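Local coordinates for protein catalase (Bacillus pumilus, PDB 4QOO) that probably breaks down hydrogen peroxide into water and oxygen, as a haem catalase, at residues P105-D110 / E234-D239; W180-E185 / K442-D447; Y164-T169 / E453-L458. All coordinates share one frame; numbering follows the deposited sequence.

Contact 1: residues P105-D110 / E234-D239. With RCO (resorcinol), chain G.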
loop_
_atom_site.group_PDB
_atom_site.type_symbol
_atom_site.label_atom_id
_atom_site.label_comp_id
_atom_site.label_asym_id
_atom_site.label_seq_id
_atom_site.Cartn_x
_atom_site.Cartn_y
_atom_site.Cartn_z
ATOM N N PRO A 105 22.447 -12.445 -11.547
ATOM C CA PRO A 105 23.110 -12.602 -12.841
ATOM C C PRO A 105 22.249 -13.265 -13.949
ATOM O O PRO A 105 21.333 -14.051 -13.685
ATOM C CB PRO A 105 24.295 -13.531 -12.494
ATOM C CG PRO A 105 24.521 -13.334 -11.042
ATOM C CD PRO A 105 23.139 -13.214 -10.483
ATOM N N GLU A 106 22.568 -12.915 -15.183
ATOM C CA GLU A 106 21.852 -13.402 -16.318
ATOM C C GLU A 106 22.516 -14.648 -16.954
ATOM O O GLU A 106 22.136 -15.089 -18.035
ATOM C CB GLU A 106 21.643 -12.271 -17.334
ATOM C CG GLU A 106 20.549 -11.305 -16.877
ATOM C CD GLU A 106 20.445 -10.103 -17.779
ATOM O OE1 GLU A 106 21.483 -9.562 -18.198
ATOM O OE2 GLU A 106 19.301 -9.569 -17.938
ATOM N N THR A 107 23.506 -15.164 -16.240
ATOM C CA THR A 107 24.318 -16.373 -16.598
ATOM C C THR A 107 23.868 -17.610 -15.807
ATOM O O THR A 107 24.481 -18.690 -15.911
ATOM C CB THR A 107 25.791 -16.110 -16.208
ATOM O OG1 THR A 107 25.821 -15.516 -14.934
ATOM C CG2 THR A 107 26.495 -15.183 -17.185
ATOM N N LEU A 108 22.792 -17.498 -15.009
ATOM C CA LEU A 108 22.268 -18.666 -14.275
ATOM C C LEU A 108 21.389 -19.559 -15.167
ATOM O O LEU A 108 20.710 -19.049 -16.080
ATOM C CB LEU A 108 21.452 -18.210 -13.083
ATOM C CG LEU A 108 22.135 -17.168 -12.143
ATOM C CD1 LEU A 108 21.206 -16.947 -10.961
ATOM C CD2 LEU A 108 23.497 -17.666 -11.673
ATOM N N ARG A 109 21.319 -20.869 -14.870
ATOM C CA ARG A 109 20.348 -21.775 -15.493
ATOM C C ARG A 109 18.909 -21.432 -15.079
ATOM O O ARG A 109 18.633 -21.062 -13.934
ATOM C CB ARG A 109 20.677 -23.245 -15.112
ATOM C CG ARG A 109 19.733 -24.303 -15.680
ATOM C CD ARG A 109 20.227 -25.754 -15.530
ATOM N NE ARG A 109 21.664 -25.938 -15.792
ATOM C CZ ARG A 109 22.239 -25.994 -16.992
ATOM N NH1 ARG A 109 21.535 -25.991 -18.126
ATOM N NH2 ARG A 109 23.536 -26.093 -17.063
ATOM N N ASP A 110 18.021 -21.442 -16.044
ATOM C CA ASP A 110 16.607 -21.036 -15.829
ATOM C C ASP A 110 15.950 -21.040 -17.200
ATOM O O ASP A 110 16.592 -20.662 -18.200
ATOM C CB ASP A 110 16.494 -19.577 -15.269
ATOM C CG ASP A 110 15.980 -19.471 -13.801
ATOM O OD1 ASP A 110 15.602 -20.497 -13.122
ATOM O OD2 ASP A 110 15.985 -18.258 -13.270
ATOM N N GLU A 234 32.601 -18.022 -17.041
ATOM C CA GLU A 234 33.546 -17.027 -17.568
ATOM C C GLU A 234 32.890 -15.660 -17.792
ATOM O O GLU A 234 33.462 -14.641 -17.467
ATOM C CB GLU A 234 34.146 -17.487 -18.900
ATOM C CG GLU A 234 35.008 -18.702 -18.793
ATOM C CD GLU A 234 35.802 -18.952 -20.055
ATOM O OE1 GLU A 234 36.092 -20.130 -20.390
ATOM O OE2 GLU A 234 36.140 -17.944 -20.695
ATOM N N ILE A 235 31.671 -15.647 -18.351
ATOM C CA ILE A 235 30.900 -14.397 -18.466
ATOM C C ILE A 235 30.556 -13.854 -17.065
ATOM O O ILE A 235 30.779 -12.662 -16.769
ATOM C CB ILE A 235 29.626 -14.608 -19.346
ATOM C CG1 ILE A 235 30.086 -14.902 -20.787
ATOM C CG2 ILE A 235 28.775 -13.359 -19.381
ATOM C CD1 ILE A 235 29.002 -15.392 -21.703
ATOM N N GLN A 236 30.035 -14.709 -16.192
ATOM C CA GLN A 236 29.587 -14.273 -14.872
ATOM C C GLN A 236 30.701 -13.586 -14.074
ATOM O O GLN A 236 30.435 -12.634 -13.298
ATOM C CB GLN A 236 29.064 -15.440 -14.047
ATOM C CG GLN A 236 28.357 -15.023 -12.797
ATOM C CD GLN A 236 27.627 -16.176 -12.148
ATOM O OE1 GLN A 236 26.692 -16.751 -12.738
ATOM N NE2 GLN A 236 28.005 -16.509 -10.922
ATOM N N ALA A 237 31.944 -14.026 -14.268
ATOM C CA ALA A 237 33.083 -13.407 -13.633
ATOM C C ALA A 237 33.166 -11.886 -13.847
ATOM O O ALA A 237 33.709 -11.179 -12.996
ATOM C CB ALA A 237 34.376 -14.036 -14.122
ATOM N N ASN A 238 32.786 -11.440 -15.047
ATOM C CA ASN A 238 33.006 -10.037 -15.469
ATOM C C ASN A 238 31.756 -9.249 -15.702
ATOM O O ASN A 238 31.815 -8.023 -15.726
ATOM C CB ASN A 238 33.825 -10.022 -16.740
ATOM C CG ASN A 238 35.248 -10.504 -16.499
ATOM O OD1 ASN A 238 35.891 -10.080 -15.552
ATOM N ND2 ASN A 238 35.713 -11.392 -17.329
ATOM N N ASP A 239 30.614 -9.907 -15.841
ATOM C CA ASP A 239 29.366 -9.187 -16.062
ATOM C C ASP A 239 28.172 -9.948 -15.583
ATOM O O ASP A 239 27.836 -11.002 -16.118
ATOM C CB ASP A 239 29.250 -8.935 -17.570
ATOM C CG ASP A 239 28.220 -7.859 -17.922
ATOM O OD1 ASP A 239 27.573 -7.316 -17.003
ATOM O OD2 ASP A 239 28.040 -7.624 -19.152
HETATM C C1 RCO G . 15.592 -23.708 -12.706
HETATM C C2 RCO G . 16.867 -23.324 -12.334
HETATM C C3 RCO G . 17.807 -24.316 -11.909
HETATM C C4 RCO G . 17.449 -25.653 -11.821
HETATM C C5 RCO G . 16.191 -25.998 -12.171
HETATM C C6 RCO G . 15.278 -25.045 -12.613
HETATM O O1 RCO G . 14.623 -22.882 -13.202
HETATM O O3 RCO G . 19.061 -23.983 -11.529
#
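Thr-107 and Gln-236 make a buried loop-to-helix contact on the catalase beta-barrel core: the loop joining antiparallel strands 88-96 and 113-120 lies against helix 229-236. One side-chain hydrogen bond holds it. Thr-107 OG1 donates to Gln-236 OE1 at 2.7 Å, meeting a lone pair in the carbonyl plane with a C=O...donor angle of 115°. Threonine suits this place because its two branches do separate work. The hydroxyl sits between the backbone N and carbonyl carbon (chi1 44°), facing the amide, while CG2 is turned to the helix, 3.7 Å from CG2 of Ile-235.

Glutamine is long enough to reach from the helix over to the loop. With CG opposite the backbone N (chi1 -169°) and an extended chain, its amide oxygen arrives beside three loop residues. Besides taking the hydrogen bond from Thr-107 OG1, OE1 has apolar atoms next to it, Leu-108 CD2 at 3.5 Å and, more distantly, Pro-105 CB at 4.0 Å. The other end of the amide is also used: NE2 bonds to the backbone oxygen of Gln-236 of the second subunit, and Phe-240 of that subunit packs on Pro-105 and Leu-108. One glutamine therefore ties the loop to its helix and the helix to a neighbouring chain. Ile-235 O accepts from the backbone N of both Asn-238 and Asp-239.

At the far end of the loop Asp-110 is held through OD2 by the backbone amides of Val-98 and Ile-99, which leaves OD1 turned to a bound resorcinol: the ligand hydroxyl O1 donates to Asp-110 OD1 at 2.6 Å.

Contact 2: residues W180-E185 / K442-D447. With RCO (resorcinol), chain G.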
loop_
_atom_site.group_PDB
_atom_site.type_symbol
_atom_site.label_atom_id
_atom_site.label_comp_id
_atom_site.label_asym_id
_atom_site.label_seq_id
_atom_site.Cartn_x
_atom_site.Cartn_y
_atom_site.Cartn_z
ATOM N N TRP A 180 14.966 -30.728 -21.231
ATOM C CA TRP A 180 15.337 -29.535 -21.990
ATOM C C TRP A 180 16.183 -28.565 -21.174
ATOM O O TRP A 180 17.192 -28.043 -21.649
ATOM C CB TRP A 180 14.078 -28.758 -22.462
ATOM C CG TRP A 180 13.256 -29.302 -23.489
ATOM C CD1 TRP A 180 12.424 -30.363 -23.397
ATOM C CD2 TRP A 180 13.084 -28.759 -24.829
ATOM N NE1 TRP A 180 11.735 -30.518 -24.575
ATOM C CE2 TRP A 180 12.167 -29.593 -25.491
ATOM C CE3 TRP A 180 13.676 -27.689 -25.538
ATOM C CZ2 TRP A 180 11.783 -29.386 -26.823
ATOM C CZ3 TRP A 180 13.251 -27.447 -26.823
ATOM C CH2 TRP A 180 12.342 -28.300 -27.473
ATOM N N LEU A 181 15.773 -28.316 -19.932
ATOM C CA LEU A 181 16.424 -27.298 -19.108
ATOM C C LEU A 181 17.862 -27.659 -18.732
ATOM O O LEU A 181 18.699 -26.762 -18.594
ATOM C CB LEU A 181 15.611 -27.073 -17.825
ATOM C CG LEU A 181 16.122 -26.001 -16.885
ATOM C CD1 LEU A 181 15.988 -24.653 -17.541
ATOM C CD2 LEU A 181 15.307 -26.084 -15.607
ATOM N N PHE A 182 18.174 -28.964 -18.644
ATOM C CA PHE A 182 19.527 -29.363 -18.330
ATOM C C PHE A 182 20.389 -29.676 -19.537
ATOM O O PHE A 182 21.570 -30.027 -19.374
ATOM C CB PHE A 182 19.545 -30.464 -17.283
ATOM C CG PHE A 182 19.338 -29.934 -15.890
ATOM C CD1 PHE A 182 20.409 -29.520 -15.139
ATOM C CD2 PHE A 182 18.068 -29.852 -15.358
ATOM C CE1 PHE A 182 20.233 -29.006 -13.877
ATOM C CE2 PHE A 182 17.877 -29.353 -14.085
ATOM C CZ PHE A 182 18.962 -28.958 -13.334
ATOM N N SER A 183 19.852 -29.472 -20.739
ATOM C CA SER A 183 20.684 -29.234 -21.948
ATOM C C SER A 183 21.343 -27.890 -21.793
ATOM O O SER A 183 21.043 -27.153 -20.850
ATOM C CB SER A 183 19.870 -29.299 -23.222
ATOM O OG SER A 183 19.169 -28.094 -23.481
ATOM N N ASP A 184 22.266 -27.535 -22.669
ATOM C CA ASP A 184 22.855 -26.212 -22.513
ATOM C C ASP A 184 21.828 -25.069 -22.832
ATOM O O ASP A 184 22.096 -23.923 -22.577
ATOM C CB ASP A 184 24.124 -26.048 -23.319
ATOM C CG ASP A 184 25.323 -26.845 -22.736
ATOM O OD1 ASP A 184 25.386 -27.158 -21.512
ATOM O OD2 ASP A 184 26.222 -27.160 -23.574
ATOM N N GLU A 185 20.653 -25.398 -23.340
ATOM C CA GLU A 185 19.652 -24.369 -23.628
ATOM C C GLU A 185 19.084 -23.848 -22.295
ATOM O O GLU A 185 18.391 -22.804 -22.289
ATOM C CB GLU A 185 18.520 -24.853 -24.542
ATOM C CG GLU A 185 17.754 -23.670 -25.224
ATOM C CD GLU A 185 16.726 -24.097 -26.252
ATOM O OE1 GLU A 185 16.750 -25.309 -26.661
ATOM O OE2 GLU A 185 15.910 -23.211 -26.692
ATOM N N LYS A 442 26.240 -34.273 -17.798
ATOM C CA LYS A 442 27.229 -33.459 -17.042
ATOM C C LYS A 442 26.493 -32.461 -16.187
ATOM O O LYS A 442 26.754 -32.349 -14.996
ATOM C CB LYS A 442 28.128 -32.729 -18.018
ATOM C CG LYS A 442 29.137 -31.764 -17.428
ATOM C CD LYS A 442 29.769 -30.995 -18.565
ATOM C CE LYS A 442 31.198 -30.589 -18.275
ATOM N NZ LYS A 442 31.216 -29.467 -17.309
ATOM N N ASN A 443 25.530 -31.774 -16.814
ATOM C CA ASN A 443 24.786 -30.685 -16.096
ATOM C C ASN A 443 23.925 -31.280 -15.024
ATOM O O ASN A 443 23.868 -30.769 -13.917
ATOM C CB ASN A 443 23.922 -29.905 -17.098
ATOM C CG ASN A 443 24.737 -29.123 -18.140
ATOM O OD1 ASN A 443 25.910 -28.777 -17.904
ATOM N ND2 ASN A 443 24.068 -28.766 -19.271
ATOM N N LEU A 444 23.249 -32.401 -15.303
ATOM C CA LEU A 444 22.420 -33.046 -14.270
ATOM C C LEU A 444 23.251 -33.576 -13.118
ATOM O O LEU A 444 22.854 -33.516 -11.969
ATOM C CB LEU A 444 21.584 -34.164 -14.862
ATOM C CG LEU A 444 20.409 -33.801 -15.742
ATOM C CD1 LEU A 444 19.918 -35.043 -16.444
ATOM C CD2 LEU A 444 19.245 -33.229 -14.940
ATOM N N THR A 445 24.394 -34.131 -13.455
ATOM C CA THR A 445 25.258 -34.762 -12.445
ATOM C C THR A 445 25.753 -33.716 -11.466
ATOM O O THR A 445 25.736 -33.918 -10.241
ATOM C CB THR A 445 26.466 -35.494 -13.107
ATOM O OG1 THR A 445 25.996 -36.591 -13.892
ATOM C CG2 THR A 445 27.418 -35.982 -12.054
ATOM N N ALA A 446 26.189 -32.581 -11.995
ATOM C CA ALA A 446 26.622 -31.477 -11.118
ATOM C C ALA A 446 25.535 -30.963 -10.198
ATOM O O ALA A 446 25.833 -30.522 -9.076
ATOM C CB ALA A 446 27.235 -30.326 -11.918
ATOM N N ASP A 447 24.296 -31.025 -10.650
ATOM C CA ASP A 447 23.145 -30.607 -9.868
ATOM C C ASP A 447 22.693 -31.598 -8.839
ATOM O O ASP A 447 22.158 -31.197 -7.795
ATOM C CB ASP A 447 21.970 -30.308 -10.779
ATOM C CG ASP A 447 21.301 -29.001 -10.465
ATOM O OD1 ASP A 447 21.985 -27.955 -10.637
ATOM O OD2 ASP A 447 20.134 -29.021 -10.059
HETATM C C1 RCO G . 15.592 -23.708 -12.706
HETATM C C2 RCO G . 16.867 -23.324 -12.334
HETATM C C3 RCO G . 17.807 -24.316 -11.909
HETATM C C4 RCO G . 17.449 -25.653 -11.821
HETATM C C5 RCO G . 16.191 -25.998 -12.171
HETATM C C6 RCO G . 15.278 -25.045 -12.613
HETATM O O1 RCO G . 14.623 -22.882 -13.202
HETATM O O3 RCO G . 19.061 -23.983 -11.529
HETATM O O HOH W 1 27.471 -27.587 -19.569
#
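Phe-182 and Asn-443 lead a contact in which the chain leaving helix 175-181 is fastened to helix 434-448, one of the C-terminal helices of the catalase fold. The polar part centres on the Asn-443 amide. Both N-H groups of ND2 are spent across the contact: one goes to Phe-182 O at 2.8 Å, approached from above its carbonyl plane, the other to Asp-184 OD1 at 3.1 Å. Both acceptors lie close to the amide plane, and the second bond is nearly straight at 175°, although it reaches the carboxylate on its anti side and tilted from its plane. An asparagine fits here because its short side chain offers two diverging donors and an acceptor together. The acceptor is used too: a water donates to Asn-443 OD1 at 2.6 Å and to Asp-184 OD1, completing a small ring of bonds.

The apolar part is built on the Phe-182 ring. Leucine, with CG beside the backbone N (chi1 -72°), sets Leu-444 CD2 over one face, offset toward the rim, in a CH-pi contact 3.8 Å from the ring centroid. Leu-181 places CD2 3.2 Å from C6 of the bound resorcinol, and Phe-182 CZ lies 3.9 Å from its C4.

Ring also meets charge. Asp-447 OD1 lies in plane at the Phe-182 edge, 3.8 Å from CE1; OD2 approaches CZ at 3.5 Å, the carboxylate plane turned 64° from the ring. OD2 is hydrogen-bonded to Tyr-164 OH and Trp-165 NE1. Aromatic edges carry slight positive charge, so the ring probably tolerates OD1 there well, while the buried polar groups of Asn-443 are matched by a carbonyl, a carboxylate and a water.

Contact 3: residues Y164-T169 / E453-L458. With RCO (resorcinol), chain G.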
loop_
_atom_site.group_PDB
_atom_site.type_symbol
_atom_site.label_atom_id
_atom_site.label_comp_id
_atom_site.label_asym_id
_atom_site.label_seq_id
_atom_site.Cartn_x
_atom_site.Cartn_y
_atom_site.Cartn_z
ATOM N N TYR A 164 14.558 -28.435 -4.623
ATOM C CA TYR A 164 13.790 -28.482 -5.821
ATOM C C TYR A 164 13.798 -29.872 -6.424
ATOM O O TYR A 164 12.802 -30.260 -7.057
ATOM C CB TYR A 164 14.191 -27.421 -6.842
ATOM C CG TYR A 164 15.612 -27.300 -7.353
ATOM C CD1 TYR A 164 16.087 -28.124 -8.315
ATOM C CD2 TYR A 164 16.438 -26.239 -6.933
ATOM C CE1 TYR A 164 17.382 -27.985 -8.831
ATOM C CE2 TYR A 164 17.720 -26.072 -7.451
ATOM C CZ TYR A 164 18.190 -26.987 -8.416
ATOM O OH TYR A 164 19.440 -26.812 -8.954
ATOM N N TRP A 165 14.886 -30.606 -6.233
ATOM C CA TRP A 165 14.837 -31.998 -6.707
ATOM C C TRP A 165 13.862 -32.860 -5.883
ATOM O O TRP A 165 13.265 -33.765 -6.422
ATOM C CB TRP A 165 16.213 -32.606 -6.741
ATOM C CG TRP A 165 17.005 -32.181 -7.955
ATOM C CD1 TRP A 165 18.042 -31.324 -7.990
ATOM C CD2 TRP A 165 16.790 -32.601 -9.265
ATOM N NE1 TRP A 165 18.518 -31.205 -9.251
ATOM C CE2 TRP A 165 17.715 -31.950 -10.066
ATOM C CE3 TRP A 165 15.867 -33.503 -9.865
ATOM C CZ2 TRP A 165 17.788 -32.137 -11.433
ATOM C CZ3 TRP A 165 15.927 -33.678 -11.248
ATOM C CH2 TRP A 165 16.923 -33.033 -12.001
ATOM N N ASP A 166 13.687 -32.577 -4.606
ATOM C CA ASP A 166 12.648 -33.232 -3.801
ATOM C C ASP A 166 11.308 -33.020 -4.460
ATOM O O ASP A 166 10.583 -33.965 -4.803
ATOM C CB ASP A 166 12.648 -32.663 -2.369
ATOM C CG ASP A 166 11.690 -33.415 -1.412
ATOM O OD1 ASP A 166 11.400 -34.561 -1.638
ATOM O OD2 ASP A 166 11.301 -32.876 -0.353
ATOM N N PHE A 167 10.952 -31.762 -4.695
ATOM C CA PHE A 167 9.712 -31.483 -5.413
ATOM C C PHE A 167 9.636 -32.103 -6.800
ATOM O O PHE A 167 8.626 -32.682 -7.150
ATOM C CB PHE A 167 9.515 -29.950 -5.563
ATOM C CG PHE A 167 8.261 -29.572 -6.300
ATOM C CD1 PHE A 167 7.051 -29.451 -5.610
ATOM C CD2 PHE A 167 8.290 -29.389 -7.669
ATOM C CE1 PHE A 167 5.904 -29.132 -6.301
ATOM C CE2 PHE A 167 7.159 -29.101 -8.380
ATOM C CZ PHE A 167 5.941 -28.950 -7.694
ATOM N N MET A 168 10.657 -31.867 -7.640
ATOM C CA MET A 168 10.572 -32.304 -9.031
ATOM C C MET A 168 10.481 -33.816 -9.118
ATOM O O MET A 168 9.647 -34.360 -9.926
ATOM C CB MET A 168 11.749 -31.862 -9.873
ATOM C CG MET A 168 11.817 -30.343 -10.059
ATOM S SD MET A 168 10.450 -29.599 -10.942
ATOM C CE MET A 168 10.884 -27.870 -10.669
ATOM N N THR A 169 11.263 -34.502 -8.287
ATOM C CA THR A 169 11.174 -36.003 -8.315
ATOM C C THR A 169 9.800 -36.565 -7.941
ATOM O O THR A 169 9.389 -37.604 -8.496
ATOM C CB THR A 169 12.271 -36.670 -7.436
ATOM O OG1 THR A 169 12.175 -36.264 -6.064
ATOM C CG2 THR A 169 13.655 -36.392 -7.998
ATOM N N GLU A 453 20.159 -39.046 -0.877
ATOM C CA GLU A 453 20.286 -40.287 -1.671
ATOM C C GLU A 453 18.972 -40.849 -2.196
ATOM O O GLU A 453 18.887 -41.251 -3.342
ATOM C CB GLU A 453 21.020 -41.371 -0.883
ATOM C CG GLU A 453 22.462 -41.046 -0.523
ATOM C CD GLU A 453 23.388 -40.812 -1.726
ATOM O OE1 GLU A 453 23.143 -41.350 -2.834
ATOM O OE2 GLU A 453 24.390 -40.068 -1.564
ATOM N N LYS A 454 17.926 -40.830 -1.385
ATOM C CA LYS A 454 16.621 -41.299 -1.798
ATOM C C LYS A 454 16.035 -40.461 -2.945
ATOM O O LYS A 454 15.487 -40.960 -3.892
ATOM C CB LYS A 454 15.686 -41.299 -0.576
ATOM C CG LYS A 454 14.274 -41.799 -0.822
ATOM C CD LYS A 454 13.416 -41.712 0.456
ATOM C CE LYS A 454 13.079 -40.270 0.866
ATOM N NZ LYS A 454 13.499 -39.873 2.258
ATOM N N THR A 455 16.162 -39.136 -2.836
ATOM C CA THR A 455 15.738 -38.251 -3.909
ATOM C C THR A 455 16.572 -38.447 -5.187
ATOM O O THR A 455 16.024 -38.497 -6.296
ATOM C CB THR A 455 15.811 -36.783 -3.421
ATOM O OG1 THR A 455 14.862 -36.616 -2.358
ATOM C CG2 THR A 455 15.548 -35.834 -4.575
ATOM N N LYS A 456 17.870 -38.571 -5.006
ATOM C CA LYS A 456 18.797 -38.766 -6.116
ATOM C C LYS A 456 18.384 -40.032 -6.882
ATOM O O LYS A 456 18.367 -40.051 -8.126
ATOM C CB LYS A 456 20.228 -38.926 -5.577
ATOM C CG LYS A 456 21.332 -38.991 -6.611
ATOM C CD LYS A 456 22.658 -39.345 -5.957
ATOM C CE LYS A 456 23.169 -38.273 -5.055
ATOM N NZ LYS A 456 24.508 -38.596 -4.445
ATOM N N LEU A 457 18.043 -41.072 -6.141
ATOM C CA LEU A 457 17.623 -42.314 -6.801
ATOM C C LEU A 457 16.306 -42.156 -7.570
ATOM O O LEU A 457 16.130 -42.722 -8.652
ATOM C CB LEU A 457 17.482 -43.441 -5.752
ATOM C CG LEU A 457 17.079 -44.830 -6.198
ATOM C CD1 LEU A 457 18.146 -45.388 -7.120
ATOM C CD2 LEU A 457 16.836 -45.701 -4.970
ATOM N N LEU A 458 15.363 -41.461 -6.954
ATOM C CA LEU A 458 14.091 -41.228 -7.607
ATOM C C LEU A 458 14.280 -40.421 -8.891
ATOM O O LEU A 458 13.645 -40.687 -9.890
ATOM C CB LEU A 458 13.127 -40.582 -6.621
ATOM C CG LEU A 458 11.689 -40.378 -7.113
ATOM C CD1 LEU A 458 11.003 -41.650 -7.644
ATOM C CD2 LEU A 458 10.848 -39.692 -6.024
HETATM C C1 RCO G . 15.592 -23.708 -12.706
HETATM C C2 RCO G . 16.867 -23.324 -12.334
HETATM C C3 RCO G . 17.807 -24.316 -11.909
HETATM C C4 RCO G . 17.449 -25.653 -11.821
HETATM C C5 RCO G . 16.191 -25.998 -12.171
HETATM C C6 RCO G . 15.278 -25.045 -12.613
HETATM O O1 RCO G . 14.623 -22.882 -13.202
HETATM O O3 RCO G . 19.061 -23.983 -11.529
HETATM O O HOH W 2 12.173 -36.700 -3.397
#
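Thr-169 and Thr-455 meet where helix 161-169 packs on helix 453-466, the short segments crossing at 44° with their axes 9.3 Å apart at closest approach. Small beta-branched residues suit this approach, filling the interface with methyls. Thr-455 CG2, anti to the backbone N while OG1 stands beside that N (chi1 -64°), points into the other helix and rests 3.6 Å from Trp-165 O, and Thr-169 CG2 lies 3.6 Å from Thr-455 O. One turn on, Leu-458 covers Thr-169, its CD2 reaching Thr-169 CB at 3.6 Å.

The polar atoms are joined by a water instead of directly. It donates to Asp-166 OD1 at 2.9 Å and to Thr-169 OG1 at 2.7 Å, and is also hydrogen-bonded to Thr-455 OG1 at 2.9 Å, thus bridging the helices. Around it a third subunit closes in: its Tyr-384 OH and the backbone N of its Arg-388 hydrogen-bond to Asp-166 OD2, and Arg-388 NH2 to Thr-455 OG1.

On other sides of helix 161-169, Trp-165 and Tyr-164 turn to helix 434-448, where both serve Asp-447 OD2. The Tyr-164 ring also borders resorcinol, CZ lying 3.7 Å from C4. A phenylalanine in place of Tyr-164 would probably leave Asp-447 OD2 with one partner fewer, its carboxylate less firmly set. Such packing, with C-terminal helices laid against helices inserted between barrel strands and a neighbouring subunit sealing the seam, belongs to the tetrameric catalase fold.

From the N terminus, the loop 105-110 comes first and stays open until helix 229-236, where contact 1 closes it. Before that, residues 164-169 and then 180-185 have begun two longer loops, closed at 453-458 and 442-447, so contact 1 crosses both, while contact 2 lies wholly within the span of contact 3. Contact 1 belongs to the barrel domain alone; contacts 2 and 3 fasten successive C-terminal helices to successive helices of that domain. Arg-109 NH1 probably bonds to Leu-181 O, linking contacts 1 and 2, and Asp-447 links contacts 2 and 3. All three reach the same resorcinol.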